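Subclass B1 metallo-beta-lactamase (Myroides odoratimimus, PDB 6T5L) probably hydrolyses beta-lactam antibiotics, carbapenems included, at a zinc-dependent active site. Local coordinates at residues Tyr116-Lys119 with Glu120-Glu123; Ala154-Phe157 with Gly158-His161. All coordinates share one frame; numbering follows the deposited sequence.

Overall arrangement
Interactions 1 and 2 follow in series along the chain, with centres 12 Å apart. Interaction 1 is the turn from strand 116-118 into helix 119-127; interaction 2 is the turn leaving strand 150-155 and running into a zinc ligand. They meet by packing where Glu120 OE2 lies 4.1 Å from Tyr156 OH. Residues 163 and 164 tie them further: Asp164 is hydrogen-bonded to Thr121 and touches Glu120, while Lys163 accepts a bond from Tyr156 OH at its carbonyl and pairs with Glu159. Interaction 2 is the one that reaches the active site directly, through His161 on zinc; the Thr121 side chain of interaction 1 stands about 10 Å from a zinc ion.

Interaction 1. Residues Tyr116-Lys119 with Glu120-Glu123; sequences YVSK and ETIE
Ser118 and Thr121 meet at the start of helix 119-127, where strand 116-118 gives way to the helix of a beta-alpha-beta unit completed by strand 137-139. Ser118 holds the N-cap position, and Thr121 follows three residues on. From Thr121 CB outward, the branches part. CB itself is shared between Ser118 O, 3.4 Å away, and Val117 CG2, at a tight 3.5 Å. The methyl branch CG2, trans to the backbone N, presses on the same Val117 CG2 at 3.4 Å, closer than ordinary van der Waals contact, so this methyl pair is tight. OG1, opposite the carbonyl carbon and beside the backbone N (chi1 -65°), stands 3.0 Å from Ser118 OG. Water 1 donates to OG1 and accepts from Ser118 N, bridging the cap residue and Thr121 through solvent. OG1 is also hydrogen-bonded to Asp164 OD2, outside the two segments.

The backbone evidence for the helical turn is two bonds of i to i+4 spacing. Ile122 N donates to Ser118 O at 3.2 Å, tilted 16° from the carbonyl plane, and Glu123 N donates to Lys119 O at 3.0 Å with an N-H...O angle of 157°. Alongside the turn, Val117 CG1 makes an apolar contact with Ile122 CG1 at 3.9 Å.

Interaction 2. Residues Ala154-Phe157 with Gly158-His161; sequences AEYF and GEGH. With ZN (zinc ion), chain C.
The loop that delivers zinc ligand His161 begins with a turn in which Gly158 lies over one face of the Tyr156 ring. The evidence for a CH-pi contact is the position of Gly158 CA, 3.9 Å from the Tyr156 ring centroid and 29° off the ring normal. The neighbouring Gly158 N stands above the middle of the same face. With CG trans to the backbone N (chi1 172°), the ring of Tyr156 runs forward along the turn, and its hydroxyl passes the peptide that follows: Tyr156 OH is 3.3 Å from Gly158 C and equally close to Glu159 CG. Gly158 itself has a phi of 135°, a backbone region that glycine alone enters readily.

Polar atoms complete the turn. Water 3 accepts from Phe157 N and donates to Gly158 O, 2.9 Å away, so one water spans the bend between the two peptides. Tyr156 OH is hydrogen-bonded to Lys163 O and to water 2 (3.1 Å), which also lies beside Glu159 OE1. The other carboxylate oxygen, Glu159 OE2, is held by a salt bridge to Lys163 and a hydrogen bond from Asn196. Across the backbone from the Tyr156 ring, Phe157 packs on Thr203 and Val207 of helix 200-210.

Past Gly160 the chain reaches His161, whose NE2 binds zinc at 1.9 Å; the water modelled on this metal is too close to be reliable. His96 and His98 supply the other protein ligands, completing a three-histidine site that, with the neighbouring Asp100, Cys180 and His221 site, makes the two-zinc centre characteristic of subclass B1 metallo-beta-lactamases.

Interaction 1. Residues Tyr116-Lys119 with Glu120-Glu123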
loop_
_atom_site.group_PDB
_atom_site.type_symbol
_atom_site.label_atom_id
_atom_site.label_comp_id
_atom_site.label_asym_id
_atom_site.label_seq_id
_atom_site.Cartn_x
_atom_site.Cartn_y
_atom_site.Cartn_z
ATOM N N TYR A 116 -5.631 -5.719 8.990
ATOM C CA TYR A 116 -4.536 -6.672 9.177
ATOM C C TYR A 116 -3.229 -5.906 9.185
ATOM O O TYR A 116 -2.920 -5.223 8.207
ATOM C CB TYR A 116 -4.493 -7.689 8.044
ATOM C CG TYR A 116 -5.666 -8.634 7.980
ATOM C CD1 TYR A 116 -6.815 -8.248 7.348
ATOM C CD2 TYR A 116 -5.632 -9.890 8.577
ATOM C CE1 TYR A 116 -7.901 -9.070 7.256
ATOM C CE2 TYR A 116 -6.722 -10.730 8.500
ATOM C CZ TYR A 116 -7.862 -10.289 7.826
ATOM O OH TYR A 116 -8.990 -11.050 7.663
ATOM N N VAL A 117 -2.461 -5.989 10.266
ATOM C CA VAL A 117 -1.293 -5.124 10.376
ATOM C C VAL A 117 -0.202 -5.824 11.159
ATOM O O VAL A 117 -0.448 -6.727 11.990
ATOM C CB VAL A 117 -1.707 -3.767 11.012
ATOM C CG1 VAL A 117 -2.426 -4.015 12.333
ATOM C CG2 VAL A 117 -0.507 -2.805 11.196
ATOM N N SER A 118 1.018 -5.446 10.848
ATOM C CA SER A 118 2.143 -6.093 11.478
ATOM C C SER A 118 2.285 -5.567 12.896
ATOM O O SER A 118 1.873 -4.445 13.223
ATOM C CB SER A 118 3.439 -5.832 10.687
ATOM O OG SER A 118 4.070 -4.631 11.081
ATOM N N LYS A 119 2.964 -6.361 13.713
ATOM C CA LYS A 119 3.119 -6.028 15.129
ATOM C C LYS A 119 4.036 -4.823 15.331
ATOM O O LYS A 119 3.703 -3.920 16.096
ATOM C CB LYS A 119 3.632 -7.239 15.893
ATOM C CG LYS A 119 2.570 -8.334 16.081
ATOM C CD LYS A 119 3.109 -9.560 16.817
ATOM C CE LYS A 119 2.021 -10.570 17.101
ATOM N NZ LYS A 119 2.605 -11.830 17.646
ATOM N N GLU A 120 5.115 -4.725 14.568
ATOM C CA GLU A 120 5.968 -3.536 14.665
ATOM C C GLU A 120 5.199 -2.284 14.257
ATOM O O GLU A 120 5.296 -1.246 14.911
ATOM C CB GLU A 120 7.222 -3.699 13.798
ATOM C CG GLU A 120 8.340 -2.764 14.233
ATOM C CD GLU A 120 9.607 -2.892 13.410
ATOM O OE1 GLU A 120 10.466 -1.989 13.551
ATOM O OE2 GLU A 120 9.762 -3.893 12.665
ATOM N N THR A 121 4.321 -2.396 13.271
ATOM C CA THR A 121 3.522 -1.226 12.900
ATOM C C THR A 121 2.637 -0.764 14.048
ATOM O O THR A 121 2.487 0.453 14.262
ATOM C CB THR A 121 2.671 -1.494 11.664
ATOM O OG1 THR A 121 3.503 -1.699 10.539
ATOM C CG2 THR A 121 1.765 -0.281 11.391
ATOM N N ILE A 122 2.081 -1.715 14.823
ATOM C CA ILE A 122 1.254 -1.377 15.989
ATOM C C ILE A 122 2.079 -0.670 17.035
ATOM O O ILE A 122 1.615 0.283 17.677
ATOM C CB ILE A 122 0.582 -2.635 16.580
ATOM C CG1 ILE A 122 -0.360 -3.267 15.522
ATOM C CG2 ILE A 122 -0.201 -2.345 17.986
ATOM C CD1 ILE A 122 -1.061 -4.522 16.016
ATOM N N GLU A 123 3.293 -1.158 17.266
ATOM C CA GLU A 123 4.147 -0.567 18.282
ATOM C C GLU A 123 4.532 0.865 17.910
ATOM O O GLU A 123 4.501 1.770 18.749
ATOM C CB GLU A 123 5.380 -1.447 18.465
ATOM C CG GLU A 123 6.363 -0.913 19.494
ATOM C CD GLU A 123 7.769 -1.427 19.276
ATOM O OE1 GLU A 123 8.714 -0.607 19.293
ATOM O OE2 GLU A 123 7.925 -2.652 19.092
HETATM O O HOH W 1 1.777 -3.464 8.578
#

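Interaction 2. Residues Ala154-Phe157 with Gly158-His161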
loop_
_atom_site.group_PDB
_atom_site.type_symbol
_atom_site.label_atom_id
_atom_site.label_comp_id
_atom_site.label_asym_id
_atom_site.label_seq_id
_atom_site.Cartn_x
_atom_site.Cartn_y
_atom_site.Cartn_z
ATOM N N ALA A 154 1.258 -10.170 2.462
ATOM C CA ALA A 154 2.038 -9.008 2.889
ATOM C C ALA A 154 3.269 -9.618 3.504
ATOM O O ALA A 154 3.152 -10.658 4.149
ATOM C CB ALA A 154 1.319 -8.114 3.931
ATOM N N GLU A 155 4.429 -8.996 3.331
ATOM C CA GLU A 155 5.661 -9.566 3.863
ATOM C C GLU A 155 6.623 -8.458 4.266
ATOM O O GLU A 155 6.792 -7.471 3.557
ATOM C CB GLU A 155 6.348 -10.510 2.852
ATOM C CG GLU A 155 7.566 -11.214 3.484
ATOM C CD GLU A 155 8.009 -12.485 2.744
ATOM O OE1 GLU A 155 9.122 -12.959 2.995
ATOM O OE2 GLU A 155 7.235 -13.031 1.905
ATOM N N TYR A 156 7.292 -8.655 5.383
ATOM C CA TYR A 156 8.362 -7.767 5.828
ATOM C C TYR A 156 9.736 -8.317 5.426
ATOM O O TYR A 156 10.078 -9.459 5.776
ATOM C CB TYR A 156 8.313 -7.614 7.343
ATOM C CG TYR A 156 9.467 -6.869 7.944
ATOM C CD1 TYR A 156 9.504 -5.476 7.888
ATOM C CD2 TYR A 156 10.499 -7.536 8.604
ATOM C CE1 TYR A 156 10.517 -4.762 8.455
ATOM C CE2 TYR A 156 11.510 -6.828 9.213
ATOM C CZ TYR A 156 11.502 -5.427 9.136
ATOM O OH TYR A 156 12.508 -4.671 9.670
ATOM N N PHE A 157 10.543 -7.461 4.764
ATOM C CA PHE A 157 11.837 -7.827 4.210
ATOM C C PHE A 157 12.989 -7.159 4.940
ATOM O O PHE A 157 14.125 -7.561 4.714
ATOM C CB PHE A 157 11.939 -7.490 2.695
ATOM C CG PHE A 157 11.125 -8.386 1.838
ATOM C CD1 PHE A 157 11.665 -9.563 1.313
ATOM C CD2 PHE A 157 9.818 -8.091 1.570
ATOM C CE1 PHE A 157 10.913 -10.416 0.529
ATOM C CE2 PHE A 157 9.039 -8.952 0.792
ATOM C CZ PHE A 157 9.600 -10.132 0.294
ATOM N N GLY A 158 12.717 -6.205 5.849
ATOM C CA GLY A 158 13.731 -5.376 6.501
ATOM C C GLY A 158 13.336 -3.904 6.540
ATOM O O GLY A 158 12.329 -3.477 5.972
ATOM N N GLU A 159 14.182 -3.114 7.176
ATOM C CA GLU A 159 13.963 -1.695 7.305
ATOM C C GLU A 159 14.368 -0.933 6.053
ATOM O O GLU A 159 15.282 -1.332 5.308
ATOM C CB GLU A 159 14.734 -1.141 8.505
ATOM C CG GLU A 159 14.388 -1.925 9.796
ATOM C CD GLU A 159 15.012 -1.384 11.030
ATOM O OE1 GLU A 159 14.884 -2.090 12.054
ATOM O OE2 GLU A 159 15.635 -0.286 11.014
ATOM N N GLY A 160 13.628 0.162 5.818
ATOM C CA GLY A 160 13.774 1.057 4.684
ATOM C C GLY A 160 13.313 2.476 4.972
ATOM O O GLY A 160 13.900 3.251 5.760
ATOM N N HIS A 161 12.280 2.835 4.201
ATOM C CA HIS A 161 11.530 4.068 4.396
ATOM C C HIS A 161 11.129 4.241 5.862
ATOM O O HIS A 161 11.224 5.341 6.421
ATOM C CB HIS A 161 10.289 4.067 3.477
ATOM C CG HIS A 161 9.353 5.198 3.747
ATOM N ND1 HIS A 161 9.618 6.490 3.340
ATOM C CD2 HIS A 161 8.189 5.245 4.447
ATOM C CE1 HIS A 161 8.631 7.271 3.739
ATOM N NE2 HIS A 161 7.751 6.535 4.399
HETATM ZN ZN ZN C . 5.963 6.781 5.057
HETATM O O HOH W 2 12.563 -3.070 12.369
HETATM O O HOH W 3 10.273 -4.855 4.382
HETATM O O HOH W 4 5.213 7.264 4.161
#